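Putative electron transport related protein (Corynebacterium diphtheriae, PDB 4PQ1) probably acts as a thioredoxin-like thiol-disulfide oxidoreductase of the DsbF type, exchanging disulfides through a CxxC pair. Local coordinates at residues G53-P58 / N83-S88; K76-G81 / T102-Y107; A122-T127 / V140-V145; E30-D35 / I91-V96. All coordinates share one frame; numbering follows the deposited sequence. Where two conformers were deposited one is given.

Contact 1 of 4, residues G53-P58 / N83-S88; sequences GQWCAP and NVRDYS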
loop_
_atom_site.group_PDB
_atom_site.type_symbol
_atom_site.label_atom_id
_atom_site.label_comp_id
_atom_site.label_asym_id
_atom_site.label_seq_id
_atom_site.Cartn_x
_atom_site.Cartn_y
_atom_site.Cartn_z
ATOM N N GLY A 53 -6.816 -5.612 -6.088
ATOM C CA GLY A 53 -7.422 -5.770 -7.403
ATOM C C GLY A 53 -8.901 -5.948 -7.139
ATOM O O GLY A 53 -9.264 -6.524 -6.113
ATOM N N GLN A 54 -9.761 -5.449 -8.024
ATOM C CA GLN A 54 -11.208 -5.597 -7.827
ATOM C C GLN A 54 -11.654 -7.057 -7.894
ATOM O O GLN A 54 -12.729 -7.396 -7.411
ATOM C CB GLN A 54 -11.983 -4.753 -8.847
ATOM C CG GLN A 54 -11.684 -5.071 -10.297
ATOM C CD GLN A 54 -12.413 -6.304 -10.789
ATOM O OE1 GLN A 54 -13.622 -6.450 -10.583
ATOM N NE2 GLN A 54 -11.676 -7.211 -11.426
ATOM N N TRP A 55 -10.821 -7.911 -8.484
ATOM C CA TRP A 55 -11.108 -9.338 -8.654
ATOM C C TRP A 55 -10.912 -10.110 -7.354
ATOM O O TRP A 55 -11.143 -11.318 -7.276
ATOM C CB TRP A 55 -10.197 -9.921 -9.744
ATOM C CG TRP A 55 -8.779 -9.522 -9.500
ATOM C CD1 TRP A 55 -8.108 -8.466 -10.064
ATOM C CD2 TRP A 55 -7.869 -10.136 -8.586
ATOM N NE1 TRP A 55 -6.826 -8.410 -9.572
ATOM C CE2 TRP A 55 -6.660 -9.417 -8.655
ATOM C CE3 TRP A 55 -7.955 -11.229 -7.719
ATOM C CZ2 TRP A 55 -5.554 -9.751 -7.881
ATOM C CZ3 TRP A 55 -6.856 -11.560 -6.962
ATOM C CH2 TRP A 55 -5.672 -10.825 -7.042
ATOM N N CYS A 56 -10.480 -9.381 -6.335
ATOM C CA CYS A 56 -9.937 -9.943 -5.115
ATOM C C CYS A 56 -10.892 -9.733 -3.947
ATOM O O CYS A 56 -11.107 -8.604 -3.512
ATOM C CB CYS A 56 -8.572 -9.301 -4.864
ATOM S SG CYS A 56 -7.955 -9.301 -3.204
ATOM N N ALA A 57 -11.484 -10.816 -3.451
ATOM C CA ALA A 57 -12.560 -10.699 -2.474
ATOM C C ALA A 57 -12.084 -10.061 -1.154
ATOM O O ALA A 57 -12.746 -9.150 -0.652
ATOM C CB ALA A 57 -13.209 -12.062 -2.218
ATOM N N PRO A 58 -10.951 -10.516 -0.590
ATOM C CA PRO A 58 -10.458 -9.782 0.589
ATOM C C PRO A 58 -10.225 -8.296 0.333
ATOM O O PRO A 58 -10.517 -7.480 1.206
ATOM C CB PRO A 58 -9.153 -10.485 0.905
ATOM C CG PRO A 58 -9.389 -11.871 0.471
ATOM C CD PRO A 58 -10.168 -11.744 -0.805
ATOM N N ASN A 83 -2.665 -1.314 -7.784
ATOM C CA ASN A 83 -3.644 -2.173 -8.446
ATOM C C ASN A 83 -2.923 -3.216 -9.289
ATOM O O ASN A 83 -2.244 -2.873 -10.268
ATOM C CB ASN A 83 -4.592 -1.296 -9.272
ATOM C CG ASN A 83 -5.598 -2.091 -10.099
ATOM O OD1 ASN A 83 -5.665 -1.918 -11.309
ATOM N ND2 ASN A 83 -6.373 -2.954 -9.454
ATOM N N VAL A 84 -3.002 -4.484 -8.878
ATOM C CA VAL A 84 -2.293 -5.534 -9.605
ATOM C C VAL A 84 -3.287 -6.525 -10.252
ATOM O O VAL A 84 -4.407 -6.684 -9.776
ATOM C CB VAL A 84 -1.297 -6.297 -8.688
ATOM C CG1 VAL A 84 -0.327 -5.303 -7.994
ATOM C CG2 VAL A 84 -2.031 -7.137 -7.649
ATOM N N ARG A 85 -2.871 -7.150 -11.353
ATOM C CA ARG A 85 -3.622 -8.249 -11.973
ATOM C C ARG A 85 -5.013 -7.833 -12.437
ATOM O O ARG A 85 -5.874 -8.669 -12.695
ATOM C CB ARG A 85 -3.740 -9.432 -11.013
ATOM C CG ARG A 85 -2.660 -10.471 -11.182
ATOM C CD ARG A 85 -2.496 -11.346 -9.939
ATOM N NE ARG A 85 -1.095 -11.351 -9.571
ATOM C CZ ARG A 85 -0.605 -11.628 -8.370
ATOM N NH1 ARG A 85 -1.399 -11.957 -7.356
ATOM N NH2 ARG A 85 0.707 -11.573 -8.198
ATOM N N ASP A 86 -5.218 -6.530 -12.543
ATOM C CA ASP A 86 -6.387 -5.996 -13.207
ATOM C C ASP A 86 -5.965 -5.575 -14.606
ATOM O O ASP A 86 -5.562 -4.431 -14.836
ATOM C CB ASP A 86 -6.986 -4.836 -12.415
ATOM C CG ASP A 86 -8.173 -5.265 -11.582
ATOM O OD1 ASP A 86 -8.992 -6.051 -12.101
ATOM O OD2 ASP A 86 -8.294 -4.817 -10.418
ATOM N N TYR A 87 -6.032 -6.528 -15.529
ATOM C CA TYR A 87 -5.552 -6.324 -16.891
ATOM C C TYR A 87 -6.520 -5.494 -17.705
ATOM O O TYR A 87 -6.162 -4.939 -18.743
ATOM C CB TYR A 87 -5.295 -7.666 -17.564
ATOM C CG TYR A 87 -4.324 -8.500 -16.778
ATOM C CD1 TYR A 87 -3.018 -8.065 -16.561
ATOM C CD2 TYR A 87 -4.711 -9.711 -16.219
ATOM C CE1 TYR A 87 -2.117 -8.824 -15.809
ATOM C CE2 TYR A 87 -3.820 -10.477 -15.473
ATOM C CZ TYR A 87 -2.525 -10.030 -15.278
ATOM O OH TYR A 87 -1.643 -10.790 -14.547
ATOM N N SER A 88 -7.749 -5.395 -17.228
ATOM C CA SER A 88 -8.679 -4.462 -17.828
ATOM C C SER A 88 -8.803 -3.306 -16.865
ATOM O O SER A 88 -9.380 -3.440 -15.779
ATOM C CB SER A 88 -10.041 -5.117 -18.122
ATOM O OG SER A 88 -9.952 -5.944 -19.274
#
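Asp-86 OD2 is gripped by two N-H groups, one from each segment. The backbone N of Gln-54 donates to it at 2.9 Å, on the syn lone pair, while Asn-83 ND2 comes in at 2.8 Å on the anti lone pair, in the plane of its own amide. The other carboxylate oxygen, OD1, also offers its syn lone pair, and takes Gln-54 NE2 at 3.0 Å. Gln-54 can do this because its chain bends back: CG sits between the backbone N and the carbonyl carbon (chi1 58°), and the chain bends again at chi2 (80°), which places CD; NE2 then meets OD1. One buried carboxylate thus collects three donors, which fixes its rotation. Beside it, Trp-55 turns the edge of its indole to 83-88: NE1 points in the ring plane at Val-84 O, 3.0 Å away, and Arg-85 CB packs 3.6 Å from Trp-55 CZ2. Arg-85 itself reaches on to Ala-122 O with its NH2. Gly-53 CA lies 3.3 Å from Asp-86 OD2. Gly-53 to Cys-56 forms a type I turn, and Cys-56, at the N-cap of helix 57-61, is disulfide-bonded to Cys-59. A tryptophan immediately before a CxxC at a helix start is characteristic of the probable redox-active loop of the thioredoxin fold.

Contact 2 of 4, residues K76-G81 / T102-Y107; sequences KGTVVG and TYPSIY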
loop_
_atom_site.group_PDB
_atom_site.type_symbol
_atom_site.label_atom_id
_atom_site.label_comp_id
_atom_site.label_asym_id
_atom_site.label_seq_id
_atom_site.Cartn_x
_atom_site.Cartn_y
_atom_site.Cartn_z
ATOM N N LYS A 76 -1.453 14.579 7.248
ATOM C CA LYS A 76 -0.226 13.923 7.669
ATOM C C LYS A 76 0.241 12.827 6.724
ATOM O O LYS A 76 1.370 12.346 6.837
ATOM C CB LYS A 76 -0.432 13.349 9.064
ATOM C CG LYS A 76 -0.898 14.395 10.065
ATOM C CD LYS A 76 0.047 15.595 10.071
ATOM C CE LYS A 76 -0.072 16.403 11.359
ATOM N NZ LYS A 76 -1.442 16.953 11.532
ATOM N N GLY A 77 -0.625 12.424 5.794
ATOM C CA GLY A 77 -0.267 11.387 4.844
ATOM C C GLY A 77 -1.371 10.947 3.905
ATOM O O GLY A 77 -2.302 11.700 3.623
ATOM N N THR A 78 -1.261 9.710 3.428
ATOM C CA THR A 78 -2.113 9.218 2.354
ATOM C C THR A 78 -2.028 7.701 2.233
ATOM O O THR A 78 -1.016 7.093 2.589
ATOM C CB THR A 78 -1.715 9.837 0.990
ATOM O OG1 THR A 78 -2.725 9.555 0.017
ATOM C CG2 THR A 78 -0.401 9.242 0.488
ATOM N N VAL A 79 -3.097 7.091 1.731
ATOM C CA VAL A 79 -3.018 5.722 1.239
ATOM C C VAL A 79 -2.650 5.804 -0.239
ATOM O O VAL A 79 -3.058 6.735 -0.930
ATOM C CB VAL A 79 -4.350 4.951 1.432
ATOM C CG1 VAL A 79 -4.264 3.550 0.827
ATOM C CG2 VAL A 79 -4.712 4.871 2.925
ATOM N N VAL A 80 -1.836 4.867 -0.707
ATOM C CA VAL A 80 -1.578 4.713 -2.140
ATOM C C VAL A 80 -1.790 3.272 -2.559
ATOM O O VAL A 80 -1.113 2.374 -2.074
ATOM C CB VAL A 80 -0.157 5.125 -2.524
ATOM C CG1 VAL A 80 0.080 4.811 -4.001
ATOM C CG2 VAL A 80 0.046 6.596 -2.245
ATOM N N GLY A 81 -2.745 3.039 -3.450
ATOM C CA GLY A 81 -3.045 1.685 -3.856
ATOM C C GLY A 81 -2.096 1.242 -4.936
ATOM O O GLY A 81 -1.590 2.047 -5.726
ATOM N N THR A 102 -11.169 7.566 -2.567
ATOM C CA THR A 102 -10.680 8.859 -3.015
ATOM C C THR A 102 -9.165 8.958 -3.042
ATOM O O THR A 102 -8.628 10.010 -3.392
ATOM C CB THR A 102 -11.217 9.996 -2.139
ATOM O OG1 THR A 102 -10.687 9.871 -0.819
ATOM C CG2 THR A 102 -12.728 9.932 -2.072
ATOM N N TYR A 103 -8.474 7.871 -2.695
ATOM C CA TYR A 103 -7.010 7.882 -2.739
ATOM C C TYR A 103 -6.453 7.295 -4.044
ATOM O O TYR A 103 -7.111 6.466 -4.694
ATOM C CB TYR A 103 -6.438 7.150 -1.524
ATOM C CG TYR A 103 -6.853 5.711 -1.337
ATOM C CD1 TYR A 103 -6.189 4.681 -2.000
ATOM C CD2 TYR A 103 -7.871 5.373 -0.455
ATOM C CE1 TYR A 103 -6.549 3.352 -1.809
ATOM C CE2 TYR A 103 -8.236 4.050 -0.257
ATOM C CZ TYR A 103 -7.568 3.048 -0.934
ATOM O OH TYR A 103 -7.918 1.737 -0.744
ATOM N N PRO A 104 -5.241 7.730 -4.440
ATOM C CA PRO A 104 -4.723 7.329 -5.752
ATOM C C PRO A 104 -4.214 5.896 -5.758
ATOM O O PRO A 104 -3.873 5.361 -4.695
ATOM C CB PRO A 104 -3.573 8.304 -5.978
ATOM C CG PRO A 104 -3.044 8.551 -4.608
ATOM C CD PRO A 104 -4.229 8.484 -3.670
ATOM N N SER A 105 -4.190 5.283 -6.939
ATOM C CA SER A 105 -3.608 3.960 -7.112
ATOM C C SER A 105 -2.631 3.984 -8.269
ATOM O O SER A 105 -2.873 4.635 -9.282
ATOM C CB SER A 105 -4.682 2.891 -7.371
ATOM O OG SER A 105 -5.292 2.442 -6.170
ATOM N N ILE A 106 -1.516 3.285 -8.108
ATOM C CA ILE A 106 -0.653 3.008 -9.238
ATOM C C ILE A 106 -1.219 1.831 -10.018
ATOM O O ILE A 106 -1.507 0.777 -9.443
ATOM C CB ILE A 106 0.778 2.702 -8.790
ATOM C CG1 ILE A 106 1.376 3.935 -8.110
ATOM C CG2 ILE A 106 1.613 2.243 -9.970
ATOM C CD1 ILE A 106 2.795 3.742 -7.704
ATOM N N TYR A 107 -1.400 2.003 -11.323
ATOM C CA TYR A 107 -1.875 0.895 -12.145
ATOM C C TYR A 107 -0.718 0.001 -12.573
ATOM O O TYR A 107 0.077 0.358 -13.444
ATOM C CB TYR A 107 -2.642 1.417 -13.365
ATOM C CG TYR A 107 -3.236 0.318 -14.209
ATOM C CD1 TYR A 107 -4.264 -0.475 -13.721
ATOM C CD2 TYR A 107 -2.766 0.071 -15.498
ATOM C CE1 TYR A 107 -4.810 -1.487 -14.493
ATOM C CE2 TYR A 107 -3.299 -0.929 -16.264
ATOM C CZ TYR A 107 -4.321 -1.707 -15.759
ATOM O OH TYR A 107 -4.858 -2.711 -16.526
#
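Val-79 CG1 sits over one face of the Tyr-103 ring, 3.6 Å from its centroid and only 17° off the normal, a CH-pi contact. A chi1 of 58° sets Tyr-103 CG 3.8 Å from Val-79 CB, and the ring lies beside strand 77-81 with its edge near Gly-81 N. This is the tight part. Helix 63-73 closes over it, with Leu-66 and Gln-67 against the tyrosine and the His-70 ring meeting it at about 50°. Just beyond, the strands pair in parallel at Gly-81 and Ser-105: Gly-81 N donates to Pro-104 O at 2.9 Å, and Ile-106 N returns a bond to Gly-81 O at 2.7 Å. With no side chain on Gly-81, Ser-105 OG settles 3.3 Å from Gly-81 CA and bonds to Trp-52 NE1. The side carrying Val-80 and Pro-104 is looser. Val-80 CG2 comes only to 4.4 Å from Pro-104 CG, and the proline, partly exposed, is backed by Val-37 and Tyr-42. Strand 77-83, helix 89-98 and strand 105-107 make a beta-alpha-beta unit that adds an edge strand to the thioredoxin core, consistent with the insertion of TlpA/ResA- and AhpC/TSA-like relatives.

Contact 3 of 4, residues A122-T127 / V140-V145; sequences ASVVPT and VFLREV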
loop_
_atom_site.group_PDB
_atom_site.type_symbol
_atom_site.label_atom_id
_atom_site.label_comp_id
_atom_site.label_asym_id
_atom_site.label_seq_id
_atom_site.Cartn_x
_atom_site.Cartn_y
_atom_site.Cartn_z
ATOM N N ALA A 122 4.949 -11.150 -4.499
ATOM C CA ALA A 122 3.939 -10.735 -5.490
ATOM C C ALA A 122 2.723 -11.647 -5.469
ATOM O O ALA A 122 1.657 -11.306 -6.001
ATOM C CB ALA A 122 4.536 -10.697 -6.913
ATOM N N SER A 123 2.883 -12.814 -4.861
ATOM C CA SER A 123 1.786 -13.759 -4.729
ATOM C C SER A 123 0.703 -13.288 -3.752
ATOM O O SER A 123 -0.420 -13.757 -3.805
ATOM C CB SER A 123 2.326 -15.098 -4.260
ATOM O OG SER A 123 3.019 -14.906 -3.040
ATOM N N VAL A 124 1.045 -12.377 -2.846
ATOM C CA VAL A 124 0.149 -12.058 -1.741
ATOM C C VAL A 124 -0.640 -10.786 -1.999
ATOM O O VAL A 124 -0.088 -9.696 -2.005
ATOM C CB VAL A 124 0.925 -11.919 -0.416
ATOM C CG1 VAL A 124 -0.027 -11.630 0.761
ATOM C CG2 VAL A 124 1.763 -13.183 -0.152
ATOM N N VAL A 125 -1.943 -10.942 -2.223
ATOM C CA VAL A 125 -2.850 -9.817 -2.408
ATOM C C VAL A 125 -4.114 -10.112 -1.611
ATOM O O VAL A 125 -4.717 -11.164 -1.790
ATOM C CB VAL A 125 -3.213 -9.581 -3.898
ATOM C CG1 VAL A 125 -4.176 -8.410 -4.033
ATOM C CG2 VAL A 125 -1.983 -9.313 -4.703
ATOM N N PRO A 126 -4.514 -9.187 -0.723
ATOM C CA PRO A 126 -3.858 -7.892 -0.539
ATOM C C PRO A 126 -2.592 -7.964 0.331
ATOM O O PRO A 126 -2.376 -8.946 1.045
ATOM C CB PRO A 126 -4.944 -7.066 0.140
ATOM C CG PRO A 126 -5.669 -8.065 0.981
ATOM C CD PRO A 126 -5.639 -9.363 0.213
ATOM N N THR A 127 -1.750 -6.948 0.197
ATOM C CA THR A 127 -0.605 -6.696 1.080
ATOM C C THR A 127 -0.682 -5.233 1.454
ATOM O O THR A 127 -0.996 -4.383 0.606
ATOM C CB THR A 127 0.758 -6.997 0.412
ATOM O OG1 THR A 127 0.920 -8.415 0.265
ATOM C CG2 THR A 127 1.977 -6.413 1.255
ATOM N N VAL A 140 4.629 -4.551 7.754
ATOM C CA VAL A 140 4.149 -5.207 6.545
ATOM C C VAL A 140 3.099 -6.254 6.891
ATOM O O VAL A 140 3.334 -7.128 7.724
ATOM C CB VAL A 140 5.291 -5.876 5.759
ATOM C CG1 VAL A 140 4.731 -6.581 4.494
ATOM C CG2 VAL A 140 6.381 -4.845 5.421
ATOM N N PHE A 141 1.940 -6.155 6.254
ATOM C CA PHE A 141 0.834 -7.073 6.504
ATOM C C PHE A 141 0.594 -7.962 5.295
ATOM O O PHE A 141 0.219 -7.466 4.228
ATOM C CB PHE A 141 -0.450 -6.306 6.836
ATOM C CG PHE A 141 -0.400 -5.560 8.146
ATOM C CD1 PHE A 141 -0.699 -6.204 9.334
ATOM C CD2 PHE A 141 -0.078 -4.206 8.183
ATOM C CE1 PHE A 141 -0.655 -5.519 10.542
ATOM C CE2 PHE A 141 -0.035 -3.524 9.382
ATOM C CZ PHE A 141 -0.324 -4.179 10.569
ATOM N N LEU A 142 0.817 -9.267 5.460
ATOM C CA LEU A 142 0.618 -10.232 4.379
ATOM C C LEU A 142 -0.757 -10.883 4.530
ATOM O O LEU A 142 -0.909 -12.105 4.520
ATOM C CB LEU A 142 1.724 -11.289 4.384
ATOM C CG LEU A 142 3.144 -10.698 4.325
ATOM C CD1 LEU A 142 4.198 -11.790 4.462
ATOM C CD2 LEU A 142 3.357 -9.869 3.049
ATOM N N ARG A 143 -1.756 -10.030 4.674
ATOM C CA ARG A 143 -3.092 -10.449 4.982
ATOM C C ARG A 143 -3.963 -9.232 4.835
ATOM O O ARG A 143 -3.455 -8.115 4.790
ATOM C CB ARG A 143 -3.196 -11.034 6.392
ATOM C CG ARG A 143 -2.759 -10.089 7.501
ATOM C CD ARG A 143 -3.315 -10.559 8.837
ATOM N NE ARG A 143 -2.851 -9.772 9.974
ATOM C CZ ARG A 143 -3.516 -8.753 10.505
ATOM N NH1 ARG A 143 -4.681 -8.382 9.996
ATOM N NH2 ARG A 143 -3.019 -8.104 11.550
ATOM N N GLU A 144 -5.265 -9.470 4.686
ATOM C CA GLU A 144 -6.262 -8.434 4.836
ATOM C C GLU A 144 -6.072 -7.728 6.192
ATOM O O GLU A 144 -5.733 -8.377 7.195
ATOM C CB GLU A 144 -7.661 -9.054 4.734
ATOM C CG GLU A 144 -8.794 -8.058 4.817
ATOM C CD GLU A 144 -10.168 -8.696 4.571
ATOM O OE1 GLU A 144 -11.174 -7.954 4.695
ATOM O OE2 GLU A 144 -10.237 -9.923 4.274
ATOM N N VAL A 145 -6.276 -6.412 6.222
ATOM C CA VAL A 145 -6.159 -5.649 7.461
ATOM C C VAL A 145 -7.461 -4.928 7.784
ATOM O O VAL A 145 -8.242 -4.638 6.880
ATOM C CB VAL A 145 -5.038 -4.588 7.392
ATOM C CG1 VAL A 145 -3.675 -5.239 7.485
ATOM C CG2 VAL A 145 -5.160 -3.740 6.120
#
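Thr-127 and Leu-142 bring the two backbones nearest, their CA atoms 5.0 Å apart, where the loop 122-127 runs into strand 127-131 and strand 137-141 has just ended. The main chains touch through a CA-H...O contact, Thr-127 CA to Phe-141 O at 3.3 Å. On the loop side, the peptide before Pro-126 is cis, and the chain turns tightly enough for Thr-127 OG1 to donate back to Val-124 O at 2.8 Å, from above the carbonyl plane. Three side-chain meetings follow. Val-124 CG1, anti to its backbone N (chi1 -178°), reaches Leu-142 CB at 4.0 Å. Thr-127 and Leu-142 lie side by side, pointing the same way, with Leu-142 CD2 4.0 Å from Thr-127 OG1. The Pro-126 ring lays CG against Glu-144 CA at 3.9 Å, and it also touches Pro-58 and Cys-59; a cis-proline facing the CxxC cysteines is a hallmark of thioredoxin-like proteins. In 140-145, Arg-143 NH1 bonds to Glu-144 O at 3.0 Å, Arg-143 makes salt bridges to Glu-13 and Asp-149, and Glu-144 OE1 bonds to Ser-61 OG. What joins the two segments is therefore van der Waals packing and a CA-H...O contact, while each keeps its polar side-chain bonds to itself or to outside partners.

Contact 4 of 4, residues E30-D35 / I91-V96; sequences EGLTSD and IAQDFV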
loop_
_atom_site.group_PDB
_atom_site.type_symbol
_atom_site.label_atom_id
_atom_site.label_comp_id
_atom_site.label_asym_id
_atom_site.label_seq_id
_atom_site.Cartn_x
_atom_site.Cartn_y
_atom_site.Cartn_z
ATOM N N GLU A 30 2.070 4.798 -13.767
ATOM C CA GLU A 30 0.794 5.202 -14.351
ATOM C C GLU A 30 -0.286 5.123 -13.272
ATOM O O GLU A 30 -0.391 4.125 -12.556
ATOM C CB GLU A 30 0.430 4.316 -15.559
ATOM C CG GLU A 30 -0.916 4.664 -16.193
ATOM C CD GLU A 30 -1.430 3.612 -17.186
ATOM O OE1 GLU A 30 -0.603 2.891 -17.783
ATOM O OE2 GLU A 30 -2.670 3.515 -17.374
ATOM N N GLY A 31 -1.086 6.171 -13.141
ATOM C CA GLY A 31 -2.153 6.147 -12.164
ATOM C C GLY A 31 -3.366 5.398 -12.679
ATOM O O GLY A 31 -3.483 5.135 -13.872
ATOM N N LEU A 32 -4.267 5.047 -11.775
ATOM C CA LEU A 32 -5.490 4.348 -12.151
ATOM C C LEU A 32 -6.568 5.354 -12.499
ATOM O O LEU A 32 -7.411 5.110 -13.360
ATOM C CB LEU A 32 -5.953 3.435 -11.017
ATOM C CG LEU A 32 -7.250 2.651 -11.207
ATOM C CD1 LEU A 32 -7.093 1.617 -12.313
ATOM C CD2 LEU A 32 -7.622 2.004 -9.872
ATOM N N THR A 33 -6.531 6.496 -11.825
ATOM C CA THR A 33 -7.481 7.573 -12.085
ATOM C C THR A 33 -6.762 8.900 -12.296
ATOM O O THR A 33 -7.351 9.964 -12.137
ATOM C CB THR A 33 -8.497 7.716 -10.941
ATOM O OG1 THR A 33 -7.797 7.863 -9.698
ATOM C CG2 THR A 33 -9.424 6.486 -10.880
ATOM N N SER A 34 -5.482 8.820 -12.652
ATOM C CA SER A 34 -4.669 9.998 -12.935
ATOM C C SER A 34 -3.517 9.627 -13.859
ATOM O O SER A 34 -3.197 8.453 -14.020
ATOM C CB SER A 34 -4.131 10.609 -11.640
ATOM O OG SER A 34 -3.307 11.729 -11.909
ATOM N N ASP A 35 -2.893 10.632 -14.464
ATOM C CA ASP A 35 -1.753 10.399 -15.347
ATOM C C ASP A 35 -0.629 9.636 -14.642
ATOM O O ASP A 35 -0.303 8.507 -15.018
ATOM C CB ASP A 35 -1.218 11.726 -15.895
ATOM C CG ASP A 35 -2.061 12.273 -17.040
ATOM O OD1 ASP A 35 -2.791 11.483 -17.678
ATOM O OD2 ASP A 35 -1.989 13.492 -17.307
ATOM N N ILE A 91 -12.433 -1.657 -15.323
ATOM C CA ILE A 91 -13.225 -2.222 -14.244
ATOM C C ILE A 91 -12.590 -1.866 -12.891
ATOM O O ILE A 91 -13.293 -1.667 -11.891
ATOM C CB ILE A 91 -13.380 -3.747 -14.438
ATOM C CG1 ILE A 91 -14.438 -4.333 -13.503
ATOM C CG2 ILE A 91 -12.056 -4.444 -14.313
ATOM C CD1 ILE A 91 -14.781 -5.779 -13.839
ATOM N N ALA A 92 -11.265 -1.724 -12.866
ATOM C CA ALA A 92 -10.585 -1.256 -11.666
ATOM C C ALA A 92 -10.997 0.184 -11.374
ATOM O O ALA A 92 -11.317 0.523 -10.239
ATOM C CB ALA A 92 -9.078 -1.380 -11.823
ATOM N N GLN A 93 -11.008 1.032 -12.397
ATOM C CA GLN A 93 -11.482 2.404 -12.227
ATOM C C GLN A 93 -12.939 2.466 -11.774
ATOM O O GLN A 93 -13.302 3.302 -10.940
ATOM C CB GLN A 93 -11.335 3.183 -13.518
ATOM C CG GLN A 93 -9.964 3.151 -14.098
ATOM C CD GLN A 93 -9.964 3.666 -15.509
ATOM O OE1 GLN A 93 -10.852 3.333 -16.306
ATOM N NE2 GLN A 93 -8.978 4.495 -15.834
ATOM N N ASP A 94 -13.769 1.585 -12.331
ATOM C CA ASP A 94 -15.179 1.518 -11.960
ATOM C C ASP A 94 -15.326 1.191 -10.482
ATOM O O ASP A 94 -16.164 1.762 -9.790
ATOM C CB ASP A 94 -15.911 0.465 -12.802
ATOM C CG ASP A 94 -16.282 0.968 -14.201
ATOM O OD1 ASP A 94 -16.409 2.192 -14.388
ATOM O OD2 ASP A 94 -16.452 0.132 -15.121
ATOM N N PHE A 95 -14.515 0.251 -10.009
ATOM C CA PHE A 95 -14.502 -0.108 -8.590
ATOM C C PHE A 95 -14.189 1.082 -7.691
ATOM O O PHE A 95 -14.722 1.187 -6.588
ATOM C CB PHE A 95 -13.489 -1.224 -8.328
ATOM C CG PHE A 95 -13.408 -1.632 -6.890
ATOM C CD1 PHE A 95 -14.302 -2.557 -6.370
ATOM C CD2 PHE A 95 -12.434 -1.091 -6.050
ATOM C CE1 PHE A 95 -14.239 -2.936 -5.046
ATOM C CE2 PHE A 95 -12.362 -1.467 -4.714
ATOM C CZ PHE A 95 -13.270 -2.397 -4.212
ATOM N N VAL A 96 -13.325 1.978 -8.150
ATOM C CA VAL A 96 -12.873 3.080 -7.298
ATOM C C VAL A 96 -13.963 4.148 -7.165
ATOM O O VAL A 96 -14.184 4.702 -6.083
ATOM C CB VAL A 96 -11.555 3.703 -7.834
ATOM C CG1 VAL A 96 -11.474 5.176 -7.513
ATOM C CG2 VAL A 96 -10.349 2.957 -7.260
#
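Leu-32 plugs its side chain against helix 89-98, which in this thioredoxin-like fold makes the crossover of a beta-alpha-beta unit between strands 77-83 and 105-107. Its two methyls divide the work. CD1 touches Ala-92 CB at 3.6 Å and Gln-93 CG at 3.7 Å; CD2 slides past Val-96 in the opposite direction, 3.9 Å from Val-96 CG2. In Leu-32, chi1 178° sets CG anti to the backbone N, and chi2 66° places CD1. Thr-33 adds a lighter touch, its CG2 meeting Val-96 CG1 tip to tip at 4.2 Å. Ala-92 and Val-96 both turn their CB atoms toward the loop; being four residues apart, they share one side of the helix.

The next shell anchors the loop. Backbone bonds link Glu-30 to Tyr-107 and Leu-32 to Ser-105, fastening the loop to the edge strand of the central sheet, and Gly-31 N bonds to Asp-35 O across the turn between strands 28-30 and 36-38. Lys-89 NZ, near the start of the helix, forms a salt bridge with Glu-30 and bonds to Gly-31 O. Deeper in, Trp-52 packs against both Leu-32 and Val-96. A polar bond closes the outer side: Gln-93 NE2 donates to Leu-32 O at 3.0 Å, nearly along the C=O axis, with the oxygen 6° out of the glutamine's amide plane.

How the contacts relate
Contact 2 is the most buried and lies nearest the chain's centre, with backbone pairing and ring packing between strands of the central sheet. Contact 4 is buried too, though far from the centre, and adds helix 89-98 and the 30-35 segment to the same beta-alpha-beta unit; strand 105-107 of contact 2 borders that segment. Contacts 1 and 3 are partly buried. Contact 1 sits at the ends of these elements, beside the disulfide, and is the most polar across its segments. It touches each of the others: Tyr-107 OH of contact 2, Ala-92 of contact 4, and Pro-126 of contact 3 through Pro-58. Contact 3, largely apolar across its segments, lies across the chain's centre from contact 2, about 16 Å between centres.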